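Local atomic coordinates of cystathionine beta-lyases/cystathionine gamma-synthases (Corynebacterium glutamicum, PDB entry 5X5H), a protein that probably catalyses the pyridoxal phosphate-dependent joining of O-succinyl-L-homoserine and L-cysteine into L,L-cystathionine, with release of succinate. Residues 11-16 with 68-73; 28-33 with 243-248. All coordinates share one frame; numbering follows the deposited sequence.

Contact 1 of 2, residues 11-16 with 68-73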
loop_
_atom_site.group_PDB
_atom_site.type_symbol
_atom_site.label_atom_id
_atom_site.label_comp_id
_atom_site.label_asym_id
_atom_site.label_seq_id
_atom_site.Cartn_x
_atom_site.Cartn_y
_atom_site.Cartn_z
ATOM N N SER A 11 17.808 19.863 2.275
ATOM C CA SER A 11 16.467 19.718 1.736
ATOM C C SER A 11 16.453 19.218 0.319
ATOM O O SER A 11 15.690 18.246 -0.028
ATOM C CB SER A 11 15.674 20.962 1.827
ATOM O OG SER A 11 15.398 21.324 3.167
ATOM N N THR A 12 17.394 19.663 -0.503
ATOM C CA THR A 12 17.577 19.127 -1.841
ATOM C C THR A 12 17.863 17.679 -1.860
ATOM O O THR A 12 17.218 16.865 -2.561
ATOM C CB THR A 12 18.616 19.919 -2.580
ATOM O OG1 THR A 12 18.281 21.293 -2.519
ATOM C CG2 THR A 12 18.724 19.503 -4.098
ATOM N N ALA A 13 18.859 17.266 -1.053
ATOM C CA ALA A 13 19.219 15.855 -0.949
ATOM C C ALA A 13 18.138 14.943 -0.456
ATOM O O ALA A 13 17.975 13.766 -0.857
ATOM C CB ALA A 13 20.463 15.648 -0.080
ATOM N N SER A 14 17.354 15.467 0.506
ATOM C CA SER A 14 16.274 14.662 1.106
ATOM C C SER A 14 15.221 14.269 0.072
ATOM O O SER A 14 14.543 13.221 0.238
ATOM C CB SER A 14 15.543 15.392 2.195
ATOM O OG SER A 14 16.351 15.650 3.298
ATOM N N ILE A 15 15.104 15.056 -1.001
ATOM C CA ILE A 15 14.167 14.784 -2.105
ATOM C C ILE A 15 14.869 14.072 -3.218
ATOM O O ILE A 15 14.215 13.181 -3.842
ATOM C CB ILE A 15 13.540 16.121 -2.524
ATOM C CG1 ILE A 15 12.694 16.651 -1.403
ATOM C CG2 ILE A 15 12.724 16.025 -3.804
ATOM C CD1 ILE A 15 12.423 18.158 -1.524
ATOM N N HIS A 16 16.136 14.333 -3.529
ATOM C CA HIS A 16 16.721 13.920 -4.789
ATOM C C HIS A 16 17.886 12.998 -4.674
ATOM O O HIS A 16 18.306 12.429 -5.700
ATOM C CB HIS A 16 17.199 15.148 -5.539
ATOM C CG HIS A 16 16.120 16.087 -5.957
ATOM N ND1 HIS A 16 15.251 15.783 -6.996
ATOM C CD2 HIS A 16 15.670 17.222 -5.415
ATOM C CE1 HIS A 16 14.395 16.811 -7.135
ATOM N NE2 HIS A 16 14.615 17.702 -6.169
ATOM N N ALA A 68 22.065 7.898 3.609
ATOM C CA ALA A 68 23.521 7.969 3.547
ATOM C C ALA A 68 23.914 9.409 3.148
ATOM O O ALA A 68 24.809 10.059 3.813
ATOM C CB ALA A 68 24.048 6.965 2.597
ATOM N N ALA A 69 23.349 9.976 2.096
ATOM C CA ALA A 69 23.744 11.302 1.640
ATOM C C ALA A 69 23.521 12.315 2.717
ATOM O O ALA A 69 24.358 13.244 2.939
ATOM C CB ALA A 69 22.957 11.715 0.385
ATOM N N LEU A 70 22.424 12.223 3.496
ATOM C CA LEU A 70 22.066 13.214 4.545
ATOM C C LEU A 70 23.048 13.137 5.710
ATOM O O LEU A 70 23.086 14.150 6.428
ATOM C CB LEU A 70 20.677 12.949 4.983
ATOM C CG LEU A 70 19.576 13.210 3.919
ATOM C CD1 LEU A 70 18.288 12.800 4.460
ATOM C CD2 LEU A 70 19.629 14.582 3.362
ATOM N N GLU A 71 23.746 12.028 5.876
ATOM C CA GLU A 71 24.772 11.860 6.941
ATOM C C GLU A 71 26.176 12.122 6.489
ATOM O O GLU A 71 27.103 11.959 7.249
ATOM C CB GLU A 71 24.609 10.484 7.577
ATOM C CG GLU A 71 23.378 10.345 8.438
ATOM C CD GLU A 71 23.549 10.900 9.851
ATOM O OE1 GLU A 71 24.445 11.731 10.159
ATOM O OE2 GLU A 71 22.615 10.700 10.703
ATOM N N GLY A 72 26.334 12.489 5.214
ATOM C CA GLY A 72 27.679 12.612 4.702
ATOM C C GLY A 72 28.393 11.312 4.543
ATOM O O GLY A 72 29.641 11.160 4.725
ATOM N N ALA A 73 27.655 10.219 4.293
ATOM C CA ALA A 73 28.098 8.866 4.210
ATOM C C ALA A 73 28.109 8.331 2.771
ATOM O O ALA A 73 27.115 8.629 2.046
ATOM C CB ALA A 73 27.229 7.946 5.095
#

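Contact 2 of 2, residues 28-33 with 243-248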
loop_
_atom_site.group_PDB
_atom_site.type_symbol
_atom_site.label_atom_id
_atom_site.label_comp_id
_atom_site.label_asym_id
_atom_site.label_seq_id
_atom_site.Cartn_x
_atom_site.Cartn_y
_atom_site.Cartn_z
ATOM N N ILE A 28 8.159 10.389 -11.599
ATOM C CA ILE A 28 8.778 11.347 -10.713
ATOM C C ILE A 28 9.279 10.768 -9.395
ATOM O O ILE A 28 10.305 11.218 -8.903
ATOM C CB ILE A 28 7.833 12.558 -10.524
ATOM C CG1 ILE A 28 8.591 13.800 -10.051
ATOM C CG2 ILE A 28 6.704 12.225 -9.548
ATOM C CD1 ILE A 28 9.550 14.349 -11.064
ATOM N N ASN A 29 8.637 9.740 -8.908
ATOM C CA ASN A 29 9.020 9.076 -7.680
ATOM C C ASN A 29 9.526 7.687 -7.908
ATOM O O ASN A 29 9.178 7.070 -8.972
ATOM C CB ASN A 29 7.853 8.954 -6.715
ATOM C CG ASN A 29 7.346 10.243 -6.264
ATOM O OD1 ASN A 29 8.037 11.238 -6.071
ATOM N ND2 ASN A 29 5.995 10.326 -6.191
ATOM N N THR A 30 10.357 7.137 -6.996
ATOM C CA THR A 30 10.788 5.764 -7.163
ATOM C C THR A 30 9.582 4.820 -7.272
ATOM O O THR A 30 8.708 4.898 -6.393
ATOM C CB THR A 30 11.662 5.188 -6.055
ATOM O OG1 THR A 30 12.069 3.825 -6.467
ATOM C CG2 THR A 30 11.038 5.158 -4.841
ATOM N N PRO A 31 9.515 3.997 -8.248
ATOM C CA PRO A 31 8.469 2.947 -8.280
ATOM C C PRO A 31 8.596 2.048 -7.045
ATOM O O PRO A 31 9.705 1.928 -6.463
ATOM C CB PRO A 31 8.814 2.151 -9.547
ATOM C CG PRO A 31 9.596 3.121 -10.429
ATOM C CD PRO A 31 10.387 3.946 -9.464
ATOM N N ILE A 32 7.480 1.436 -6.658
ATOM C CA ILE A 32 7.391 0.468 -5.588
ATOM C C ILE A 32 7.585 -0.898 -6.214
ATOM O O ILE A 32 6.630 -1.377 -6.924
ATOM C CB ILE A 32 6.125 0.633 -4.755
ATOM C CG1 ILE A 32 6.116 2.027 -4.158
ATOM C CG2 ILE A 32 6.126 -0.414 -3.657
ATOM C CD1 ILE A 32 4.747 2.354 -3.555
ATOM N N TYR A 33 8.762 -1.512 -6.093
ATOM C CA TYR A 33 8.996 -2.788 -6.738
ATOM C C TYR A 33 8.599 -3.941 -5.829
ATOM O O TYR A 33 9.402 -4.616 -5.218
ATOM C CB TYR A 33 10.499 -2.889 -7.100
ATOM C CG TYR A 33 10.908 -2.000 -8.263
ATOM C CD1 TYR A 33 10.675 -2.443 -9.541
ATOM C CD2 TYR A 33 11.387 -0.716 -8.128
ATOM C CE1 TYR A 33 11.000 -1.669 -10.604
ATOM C CE2 TYR A 33 11.710 0.085 -9.210
ATOM C CZ TYR A 33 11.491 -0.407 -10.440
ATOM O OH TYR A 33 11.758 0.395 -11.561
ATOM N N ASP A 243 7.141 -0.119 3.017
ATOM C CA ASP A 243 7.653 0.669 4.153
ATOM C C ASP A 243 8.812 1.520 3.687
ATOM O O ASP A 243 8.937 2.680 4.093
ATOM C CB ASP A 243 8.079 -0.252 5.263
ATOM C CG ASP A 243 6.853 -0.776 6.063
ATOM O OD1 ASP A 243 5.673 -0.458 5.742
ATOM O OD2 ASP A 243 7.150 -1.480 7.042
ATOM N N ALA A 244 9.741 1.012 2.865
ATOM C CA ALA A 244 10.885 1.826 2.418
ATOM C C ALA A 244 10.384 2.993 1.568
ATOM O O ALA A 244 10.949 4.112 1.666
ATOM C CB ALA A 244 11.811 1.017 1.574
ATOM N N TYR A 245 9.335 2.831 0.777
ATOM C CA TYR A 245 8.743 3.949 0.045
ATOM C C TYR A 245 8.146 4.975 1.001
ATOM O O TYR A 245 8.419 6.198 0.851
ATOM C CB TYR A 245 7.602 3.445 -0.907
ATOM C CG TYR A 245 6.971 4.624 -1.621
ATOM C CD1 TYR A 245 7.572 5.191 -2.683
ATOM C CD2 TYR A 245 5.794 5.156 -1.146
ATOM C CE1 TYR A 245 7.098 6.291 -3.304
ATOM C CE2 TYR A 245 5.273 6.314 -1.723
ATOM C CZ TYR A 245 5.972 6.892 -2.801
ATOM O OH TYR A 245 5.505 8.107 -3.404
ATOM N N LEU A 246 7.383 4.528 1.989
ATOM C CA LEU A 246 6.749 5.438 2.972
ATOM C C LEU A 246 7.768 6.201 3.809
ATOM O O LEU A 246 7.596 7.392 4.121
ATOM C CB LEU A 246 5.733 4.740 3.847
ATOM C CG LEU A 246 4.479 4.351 3.073
ATOM C CD1 LEU A 246 3.762 3.443 4.064
ATOM C CD2 LEU A 246 3.669 5.561 2.659
ATOM N N THR A 247 8.807 5.497 4.237
ATOM C CA THR A 247 9.901 6.120 4.970
ATOM C C THR A 247 10.519 7.233 4.123
ATOM O O THR A 247 10.768 8.367 4.621
ATOM C CB THR A 247 10.948 5.132 5.467
ATOM O OG1 THR A 247 10.327 4.092 6.283
ATOM C CG2 THR A 247 12.085 5.823 6.243
ATOM N N ALA A 248 10.931 6.903 2.901
ATOM C CA ALA A 248 11.513 7.929 2.025
ATOM C C ALA A 248 10.562 9.036 1.730
ATOM O O ALA A 248 10.987 10.186 1.621
ATOM C CB ALA A 248 11.974 7.258 0.756
#

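Contact 1 of 2, residues 11-16 with 68-73
The side chain of L70 bridges to A13 and S14, two successive residues of the short helix 10-16. Its CB stands off from that helix. CG hangs anti to the carbonyl carbon, beside the backbone N (chi1 -67°), which brings the branch point within 4.1 Å of S14 OG.

L70 belongs to the last turn of helix 58-70, which ends in a Schellman motif: A73 N bonds to A68 O at 2.9 Å, and G72 N to A69 O at 3.1 Å. G72 takes a positive phi of 70°, a conformation glycine adopts easily. E71, just before G72, lies well beyond the reach of helix 10-16 and contributes to a magnesium site together with L191, while the carbonyl of L70 is held by Q189.

Beyond CG the two methyls of L70 divide the work. CD1 continues the chain in an extended line (chi2 175°) and passes S14 OG at 3.6 Å. S14 OG tolerates an apolar neighbour because it is hydrogen-bonded to the carbonyl of F10, one turn earlier in its own helix. Alanine suits position 13 because its single methyl lets the backbones close to 6.7 Å between A13 CA and L70 CA. CD2 branches off toward the spot where the two small side chains stand next to each other, 3.4 Å from S14 OG and 3.7 Å from A13 CB. L70 CD2 thus rests on a methyl and a hydroxyl oxygen together, and the contact is one of van der Waals packing.

Contact 2 of 2, residues 28-33 with 243-248
I32 lays its terminal methyl over one face of the Y245 ring, the central meeting of the loop 28-33 with helix 241-251. The helical segment begins at D243, whose carbonyl oxygen receives two bonds from T247: the regular helical one from its N, and one at 3.0 Å from T247 OG1, which sits above the carbonyl plane. A244 follows, small enough for its methyl to lie against helix 58-70.

Y245 then carries the contact. Its CG is anti to the backbone N (chi1 178°), which swings the ring out toward the loop. I32 CD1 lies 4.0 Å from the centroid of the Y245 ring and 24° off its normal, a CH-pi contact. The methyl is displaced toward the rim, 3.7 Å from Y245 CG, and I32 CG1 packs beside it. Isoleucine suits this place because its apolar CG1-CD1 branch reaches over the ring; the two side chains cross at about a right angle. T30 O stands obliquely to the ring, 3.8 Å from Y245 CE1, while T30 CG2 slides past Y245 CD1 at 4.1 Å. N29 meets the ring at its edge through CB, and its amide plane is turned 61° from the ring. N29 ND2 and Y245 OH come to 3.6 Å, but this loop-on-helix packing lies where subunits of the tetramer meet, and both bond across: the hydroxyl to D211 of the second subunit, the amide to H209 of the second and A34 of the third.

L246 points away from the loop and packs on L246 of the second subunit, so tyrosine and leucine serve different sides of one helix. Beyond it, T247 joins A244 in packing on L63, which seats this turn of helix 241-251 against helix 58-70.

In the fold
Contacts 1 and 2 have centres 16 Å apart and come within about 5 Å at their nearest atoms, without touching. Their segments alternate along the chain: 11-16, 28-33, 68-73, 243-248. Helix 58-70 ties them together, since its last turn belongs to contact 1 while its I60 and L63 pack against the helix of contact 2 (A244 on both, T247 on L63). In both, part of the N-terminal region is laid against a helix further along the chain, and both touch the second subunit, with contact 2 reaching the third and fourth as well. Along the chain between 28-33 and 68-73 come Y52 and R54, which bind pyridoxal phosphate, probably that of a neighbouring subunit as in related enzymes.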